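Local coordinates for tyrosine aminotransferase (Leishmania infantum, PDB 4IX8), which probably transfers the amino group of tyrosine to 2-oxoglutarate with the help of pyridoxal 5'-phosphate, at residues Met255-Gly260 against His342-Leu347; Ala349-Tyr354 against Ala419-Pro424. All blocks are in the same frame, centred on the assembly; numbering follows the deposited sequence.

Interaction 1 of 2, residues Met255-Gly260 against His342-Leu347; sequences MVLNNG and HIVTQL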
# COMPACT_ATOMS: atom_id res chain seq x y z
N MET A 255 -6.22 5.45 -22.44
CA MET A 255 -6.33 4.20 -23.19
C MET A 255 -7.70 4.01 -23.85
O MET A 255 -8.31 2.95 -23.74
CB MET A 255 -6.00 3.05 -22.28
CG MET A 255 -4.51 2.93 -22.15
SD MET A 255 -4.09 2.12 -20.60
CE MET A 255 -4.12 0.42 -21.18
N VAL A 256 -8.20 5.09 -24.45
CA VAL A 256 -9.36 5.02 -25.33
C VAL A 256 -8.92 4.63 -26.73
O VAL A 256 -7.92 5.15 -27.23
CB VAL A 256 -10.08 6.36 -25.39
CG1 VAL A 256 -11.34 6.27 -26.30
CG2 VAL A 256 -10.46 6.81 -24.00
N LEU A 257 -9.72 3.79 -27.39
CA LEU A 257 -9.43 3.27 -28.74
C LEU A 257 -10.20 4.01 -29.85
O LEU A 257 -11.10 4.79 -29.58
CB LEU A 257 -9.79 1.79 -28.83
CG LEU A 257 -9.42 0.90 -27.64
CD1 LEU A 257 -9.74 -0.55 -27.95
CD2 LEU A 257 -7.95 1.06 -27.33
N ASN A 258 -9.83 3.75 -31.09
CA ASN A 258 -10.64 4.17 -32.23
C ASN A 258 -10.92 5.69 -32.27
O ASN A 258 -11.99 6.09 -32.69
CB ASN A 258 -11.98 3.40 -32.22
CG ASN A 258 -11.78 1.87 -32.19
OD1 ASN A 258 -10.85 1.36 -32.80
ND2 ASN A 258 -12.65 1.16 -31.44
N ASN A 259 -9.94 6.52 -31.89
CA ASN A 259 -10.09 7.98 -31.93
C ASN A 259 -11.25 8.47 -31.04
O ASN A 259 -11.82 9.55 -31.26
CB ASN A 259 -10.30 8.46 -33.37
N GLY A 260 -11.61 7.65 -30.05
CA GLY A 260 -12.67 7.98 -29.10
C GLY A 260 -12.33 9.19 -28.24
O GLY A 260 -11.18 9.59 -28.14
N HIS A 342 1.01 3.63 -29.57
CA HIS A 342 1.52 2.29 -29.76
C HIS A 342 0.76 1.27 -28.96
O HIS A 342 0.45 0.20 -29.46
CB HIS A 342 2.97 2.20 -29.37
CG HIS A 342 3.48 0.79 -29.36
ND1 HIS A 342 3.74 0.11 -28.19
CD2 HIS A 342 3.75 -0.06 -30.39
CE1 HIS A 342 4.17 -1.11 -28.50
NE2 HIS A 342 4.18 -1.23 -29.82
N ILE A 343 0.44 1.59 -27.72
CA ILE A 343 -0.27 0.65 -26.88
C ILE A 343 -1.70 0.45 -27.43
O ILE A 343 -2.22 -0.67 -27.49
CB ILE A 343 -0.29 1.16 -25.43
CG1 ILE A 343 1.15 1.20 -24.87
CG2 ILE A 343 -1.18 0.28 -24.57
CD1 ILE A 343 1.28 2.03 -23.57
N VAL A 344 -2.32 1.55 -27.83
CA VAL A 344 -3.67 1.56 -28.39
C VAL A 344 -3.77 0.69 -29.63
O VAL A 344 -4.72 -0.04 -29.80
CB VAL A 344 -4.10 2.99 -28.74
CG1 VAL A 344 -5.36 3.01 -29.65
CG2 VAL A 344 -4.34 3.77 -27.46
N THR A 345 -2.78 0.81 -30.49
CA THR A 345 -2.73 0.04 -31.72
C THR A 345 -2.74 -1.45 -31.39
O THR A 345 -3.44 -2.23 -32.02
CB THR A 345 -1.46 0.40 -32.53
OG1 THR A 345 -1.58 1.75 -33.01
CG2 THR A 345 -1.22 -0.55 -33.71
N GLN A 346 -1.98 -1.83 -30.38
CA GLN A 346 -1.89 -3.22 -29.95
C GLN A 346 -3.21 -3.74 -29.42
O GLN A 346 -3.61 -4.88 -29.72
CB GLN A 346 -0.86 -3.36 -28.84
CG GLN A 346 0.52 -3.04 -29.24
CD GLN A 346 1.16 -4.23 -29.83
OE1 GLN A 346 1.43 -5.23 -29.14
NE2 GLN A 346 1.36 -4.17 -31.14
N LEU A 347 -3.92 -2.87 -28.70
CA LEU A 347 -5.21 -3.22 -28.11
C LEU A 347 -6.30 -3.31 -29.19
O LEU A 347 -7.16 -4.19 -29.11
CB LEU A 347 -5.63 -2.19 -27.07
CG LEU A 347 -4.70 -2.05 -25.85
CD1 LEU A 347 -5.08 -0.82 -25.03
CD2 LEU A 347 -4.69 -3.29 -24.95
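Met255 reaches the helix 337-355 with its terminal methyl: CE lies 4.2 Å from Leu347 CD1, and at a longer 4.5 Å from Ile343 CG2. The chain runs extended as far as the sulfur and then bends (chi3 89°), which turns CE in between these two residues, one helical turn apart; the Met255 and Leu347 side chains lie nearly perpendicular. Val256 takes part through its backbone, its carbonyl O resting 3.8 Å from Val344 CG2 while its side chain leads away to Asn226 and Phe262. Leu257 brings one branch, CD2, which touches Val344 CG1 at 4.0 Å and Leu347 CB at the same distance. Leu257 and Val344 run antiparallel alongside each other, whereas Leu257 lies crosswise to Leu347. From Leu257 to Gly260 the chain folds back in a type I' turn, closed by Gly260 N to Leu257 O at 2.9 Å. Glu348, the next residue of the helix, accepts the N-H of Asn258 through its carboxylate OE2. The segments thus share van der Waals packing, mostly between apolar side chains, with no hydrogen bond across them, while polar bonds to Glu348, Gln370 and Ser372 probably help hold the loop.

Interaction 2 of 2, residues Ala349-Tyr354 against Ala419-Pro424; sequences AGAKVY and ATVSRP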
# COMPACT_ATOMS: atom_id res chain seq x y z
N ALA A 349 -5.86 -4.28 -32.19
CA ALA A 349 -5.61 -5.55 -32.90
C ALA A 349 -6.13 -6.69 -32.05
O ALA A 349 -6.66 -7.65 -32.58
CB ALA A 349 -4.13 -5.75 -33.25
N GLY A 350 -5.93 -6.62 -30.74
CA GLY A 350 -6.44 -7.69 -29.90
C GLY A 350 -7.95 -7.75 -29.95
O GLY A 350 -8.56 -8.81 -29.93
N ALA A 351 -8.57 -6.59 -30.09
CA ALA A 351 -10.01 -6.54 -30.12
C ALA A 351 -10.53 -7.18 -31.39
O ALA A 351 -11.49 -7.92 -31.34
CB ALA A 351 -10.48 -5.11 -30.02
N LYS A 352 -9.84 -6.95 -32.51
CA LYS A 352 -10.27 -7.51 -33.79
C LYS A 352 -10.27 -9.02 -33.69
O LYS A 352 -11.12 -9.67 -34.26
CB LYS A 352 -9.39 -7.04 -34.96
N VAL A 353 -9.32 -9.60 -32.96
CA VAL A 353 -9.25 -11.06 -32.84
C VAL A 353 -10.48 -11.61 -32.09
O VAL A 353 -11.02 -12.65 -32.48
CB VAL A 353 -7.95 -11.51 -32.14
CG1 VAL A 353 -7.90 -13.03 -31.96
CG2 VAL A 353 -6.72 -11.03 -32.94
N TYR A 354 -10.97 -10.91 -31.06
CA TYR A 354 -12.15 -11.41 -30.34
C TYR A 354 -13.40 -11.32 -31.21
O TYR A 354 -14.32 -12.13 -31.09
CB TYR A 354 -12.35 -10.66 -29.04
CG TYR A 354 -11.39 -11.15 -27.96
CD1 TYR A 354 -11.49 -12.43 -27.43
CD2 TYR A 354 -10.34 -10.34 -27.53
CE1 TYR A 354 -10.58 -12.87 -26.46
CE2 TYR A 354 -9.42 -10.78 -26.57
CZ TYR A 354 -9.55 -12.05 -26.04
OH TYR A 354 -8.65 -12.46 -25.08
N ALA A 419 -12.04 -11.42 -20.80
CA ALA A 419 -10.87 -11.81 -21.56
C ALA A 419 -10.04 -10.58 -21.81
O ALA A 419 -10.56 -9.46 -21.95
CB ALA A 419 -11.26 -12.46 -22.86
N THR A 420 -8.74 -10.80 -21.83
CA THR A 420 -7.77 -9.74 -21.96
C THR A 420 -7.43 -9.48 -23.41
O THR A 420 -7.25 -10.40 -24.19
CB THR A 420 -6.52 -10.12 -21.17
OG1 THR A 420 -6.79 -9.88 -19.77
CG2 THR A 420 -5.34 -9.31 -21.60
N VAL A 421 -7.31 -8.20 -23.75
CA VAL A 421 -7.02 -7.76 -25.14
C VAL A 421 -5.52 -7.38 -25.38
O VAL A 421 -5.11 -7.07 -26.50
CB VAL A 421 -8.00 -6.61 -25.48
CG1 VAL A 421 -7.63 -5.87 -26.71
CG2 VAL A 421 -9.41 -7.18 -25.64
N SER A 422 -4.75 -7.34 -24.31
CA SER A 422 -3.42 -6.74 -24.28
C SER A 422 -2.35 -7.74 -24.63
O SER A 422 -1.17 -7.40 -24.64
CB SER A 422 -3.13 -6.17 -22.91
OG SER A 422 -2.95 -7.23 -22.00
N ARG A 423 -2.72 -9.00 -24.84
CA ARG A 423 -1.72 -9.96 -25.25
C ARG A 423 -1.42 -9.91 -26.77
O ARG A 423 -2.16 -9.29 -27.55
CB ARG A 423 -2.16 -11.35 -24.78
CG ARG A 423 -2.35 -11.34 -23.23
CD ARG A 423 -2.08 -12.69 -22.63
NE ARG A 423 -0.68 -13.08 -22.82
CZ ARG A 423 -0.19 -14.28 -22.56
NH1 ARG A 423 1.09 -14.54 -22.78
NH2 ARG A 423 -0.97 -15.25 -22.10
N PRO A 424 -0.32 -10.56 -27.19
CA PRO A 424 0.02 -10.58 -28.62
C PRO A 424 -0.98 -11.37 -29.45
O PRO A 424 -1.53 -12.36 -28.96
CB PRO A 424 1.43 -11.23 -28.65
CG PRO A 424 1.98 -11.05 -27.28
CD PRO A 424 0.77 -11.13 -26.36
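Tyr354 spans the gap from helix 337-355 to the end of strand 416-420 and gives its hydroxyl to the carbonyl of Thr420, with OH 2.6 Å from O. The C=O...OH angle is 136°, and the hydroxyl stands 36° out of the carbonyl plane, so the bond does not follow a lone pair; seen from the ring, that oxygen sits at the edge, near the ring plane. With chi1 at -78°, CG is placed opposite the carbonyl carbon and the ring is directed at the strand. Two methyls meet the ring from the same side, both obliquely: Ala419 CB comes to 3.6 Å from Tyr354 CZ, and Val421 CG2 to 3.7 Å from Tyr354 CE2. Val421 uses its two branches separately. While CG2 meets the ring, CG1, anti to its own backbone N, packs on the helix backbone 3.6 Å from Ala351 N. Gly350, having no side chain, brings its CA to 3.7 Å from Val421 O. Leu428 of helix 425-442 and Val375 of strand 374-379 also pack on Tyr354, and the Thr420 hydroxyl is bonded to Ile74 O. The contact thus joins the helix to the end of the strand through a buried phenol whose proton satisfies a main-chain carbonyl, with methyls packed on one side of the ring.

Both contacts are buried and use helix 337-355, interaction 1 its middle and interaction 2 the turns nearer its C-terminal end; their centres are about 12 Å apart. They differ in what the helix meets. In interaction 1 it packs on a loop between strands 246-249 and 274-279 of the larger sheet, whereas in interaction 2 it lies against the end of strand 416-420 in the smaller one. The first is van der Waals packing, mostly apolar, with no hydrogen bond across its segments; the second adds a side-chain-to-backbone hydrogen bond and a close approach at glycine. They also touch: Leu347 CD2 lies 3.7 Å from Ser422 CA, so one leucine of the helix serves both.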